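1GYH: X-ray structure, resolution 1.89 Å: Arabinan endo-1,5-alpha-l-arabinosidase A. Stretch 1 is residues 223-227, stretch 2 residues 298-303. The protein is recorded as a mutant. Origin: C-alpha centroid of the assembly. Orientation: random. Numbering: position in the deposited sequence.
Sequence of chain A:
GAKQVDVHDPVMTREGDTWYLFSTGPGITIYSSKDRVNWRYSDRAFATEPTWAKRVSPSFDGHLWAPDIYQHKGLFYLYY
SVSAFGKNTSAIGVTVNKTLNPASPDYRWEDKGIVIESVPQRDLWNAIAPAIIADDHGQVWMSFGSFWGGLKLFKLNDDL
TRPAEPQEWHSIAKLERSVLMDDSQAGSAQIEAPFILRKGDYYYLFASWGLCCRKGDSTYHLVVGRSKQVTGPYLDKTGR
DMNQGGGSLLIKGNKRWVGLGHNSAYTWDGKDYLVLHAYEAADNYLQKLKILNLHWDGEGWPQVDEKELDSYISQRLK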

# COMPACT_ATOMS: atom_id res chain seq x y z
N VAL A 223 -4.82 10.08 -6.37
CA VAL A 223 -6.04 10.13 -7.14
C VAL A 223 -6.98 9.00 -6.71
O VAL A 223 -6.57 8.03 -6.01
CB VAL A 223 -5.80 10.02 -8.69
CG1 VAL A 223 -4.97 11.19 -9.17
CG2 VAL A 223 -5.19 8.71 -9.08
N VAL A 224 -8.25 9.14 -7.12
CA VAL A 224 -9.30 8.20 -6.70
C VAL A 224 -10.34 7.97 -7.82
O VAL A 224 -10.59 8.85 -8.64
CB VAL A 224 -10.03 8.74 -5.36
CG1 VAL A 224 -10.90 9.93 -5.66
CG2 VAL A 224 -10.86 7.65 -4.72
N GLY A 225 -10.93 6.78 -7.79
CA GLY A 225 -12.10 6.40 -8.60
C GLY A 225 -13.01 5.46 -7.80
O GLY A 225 -12.65 5.06 -6.71
N ARG A 226 -14.21 5.16 -8.32
CA ARG A 226 -15.18 4.35 -7.56
C ARG A 226 -15.97 3.42 -8.47
O ARG A 226 -16.21 3.72 -9.66
CB ARG A 226 -16.09 5.24 -6.69
CG ARG A 226 -17.27 5.85 -7.43
CD ARG A 226 -18.11 6.88 -6.62
NE ARG A 226 -19.14 7.52 -7.44
CZ ARG A 226 -19.81 8.61 -7.07
NH1 ARG A 226 -19.57 9.17 -5.89
NH2 ARG A 226 -20.73 9.15 -7.86
N SER A 227 -16.33 2.27 -7.90
CA SER A 227 -17.06 1.22 -8.63
C SER A 227 -18.14 0.59 -7.75
O SER A 227 -17.96 0.44 -6.53
CB SER A 227 -16.08 0.11 -9.09
OG SER A 227 -16.72 -0.98 -9.71
N GLY A 298 -20.91 16.14 -1.08
CA GLY A 298 -22.30 16.04 -1.55
C GLY A 298 -22.53 15.19 -2.78
O GLY A 298 -23.66 14.77 -3.03
N GLU A 299 -21.46 14.91 -3.54
CA GLU A 299 -21.51 14.03 -4.71
C GLU A 299 -20.97 12.61 -4.45
O GLU A 299 -20.87 11.80 -5.38
CB GLU A 299 -20.78 14.68 -5.89
CG GLU A 299 -21.40 15.97 -6.41
CD GLU A 299 -21.23 17.18 -5.49
OE1 GLU A 299 -20.12 17.38 -4.95
OE2 GLU A 299 -22.21 17.96 -5.30
N GLY A 300 -20.60 12.29 -3.21
CA GLY A 300 -20.18 10.96 -2.86
C GLY A 300 -18.67 10.68 -3.03
O GLY A 300 -18.30 9.51 -3.17
N TRP A 301 -17.84 11.72 -3.02
CA TRP A 301 -16.38 11.63 -3.24
C TRP A 301 -15.60 12.00 -1.98
O TRP A 301 -15.98 12.94 -1.23
CB TRP A 301 -15.92 12.50 -4.45
CG TRP A 301 -16.56 12.03 -5.69
CD1 TRP A 301 -17.73 12.50 -6.21
CD2 TRP A 301 -16.14 10.98 -6.55
NE1 TRP A 301 -18.07 11.80 -7.34
CE2 TRP A 301 -17.11 10.84 -7.56
CE3 TRP A 301 -15.02 10.11 -6.58
CZ2 TRP A 301 -16.99 9.93 -8.58
CZ3 TRP A 301 -14.93 9.19 -7.60
CH2 TRP A 301 -15.90 9.09 -8.57
N PRO A 302 -14.48 11.32 -1.75
CA PRO A 302 -13.66 11.62 -0.57
C PRO A 302 -13.00 12.96 -0.68
O PRO A 302 -12.71 13.45 -1.78
CB PRO A 302 -12.61 10.48 -0.54
CG PRO A 302 -12.53 9.99 -1.96
CD PRO A 302 -13.91 10.24 -2.58
N GLN A 303 -12.78 13.56 0.49
CA GLN A 303 -12.18 14.88 0.62
C GLN A 303 -11.33 14.90 1.90
O GLN A 303 -11.72 14.30 2.93
CB GLN A 303 -13.31 15.92 0.68
CG GLN A 303 -12.86 17.30 0.72
CD GLN A 303 -14.00 18.29 1.01
OE1 GLN A 303 -14.92 18.47 0.19
NE2 GLN A 303 -13.94 18.93 2.19

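The polar part of this contact rests on a single donor group, the guanidinium of Arg-226, and on two consecutive backbone carbonyls in the loop that precedes the short strand at Pro-302. The Arg-226 side chain leaves the strand with CA-to-CB directed toward the second stretch; after a p rotamer at chi1 (82°), chi2 and chi3 are both t, at -173° and 174°. The chain is therefore nearly fully extended beyond CB, and this extension carries NH1 to the loop.

There NH1 donates to Glu-299 O at 3.0 Å with an N-H...O angle of 168°, close to linear and the better of the two bonds by that measure. Arg-226 NH1 also lies 3.0 Å from Gly-300 O, but the angle is only 126°, so this second bond is weak despite an equal separation. Both oxygens lie at the edge of the guanidinium, near its plane, which is where its N-H bonds point. The glutamate contributes through its main chain: the CA-to-CB bond of Glu-299 points sideways, its side chain ends leading away, and no carboxylate takes part in the contact. The two carbonyls thus receive hydrogen bonds from NH1, while NH2 and NE make none across this contact.

A third close polar approach is of a different kind. Arg-226 NH1 stands 3.4 Å from Trp-301 NE1, yet both are donors, and no hydrogen bond joins them. NE1 lies over one face of the guanidinium, and NH1 lies over one face of the indole, so the proximity reflects the layering of two flat groups. The indole N-H consequently finds no acceptor in the first stretch. The aliphatic part of the arginine continues the packing: Arg-226 CD sits 3.9 Å from the centroid of the six-membered ring of Trp-301, a ring made up of CD2, CE2, CE3, CZ2, CZ3 and CH2, and only 20° off its normal. That places a CH-pi contact squarely over the face.

Gly-300 fits this arrangement for two separate reasons. With phi/psi of 90/23, a CB would be jammed against the carbonyl oxygen of Glu-299, which by itself calls for glycine. An ideal CB would also fall 2.7 Å from Arg-226 NH1, a clash with the very atom that the loop carbonyls bind.

The remaining contacts are apolar. Gly-225 CA meets Trp-301 CZ3 at 4.1 Å, at the edge of the indole and near its plane. Val-224, with CA-to-CB toward the second stretch, places CG1 4.2 Å from Trp-301 CE3, and both its methyls, CG1 and CG2, lie 4.0 Å from Pro-302 CG. Backbone spacing is wide, with Val-224 CA 8.3 Å from Pro-302 CA and Arg-226 CA 8.5 Å from Trp-301 CA. No hydrogen bond links the two main chains; side chains span the gap, and the 292 Å² buried in total includes 90 Å² from Arg-226 and 84 Å² from Trp-301.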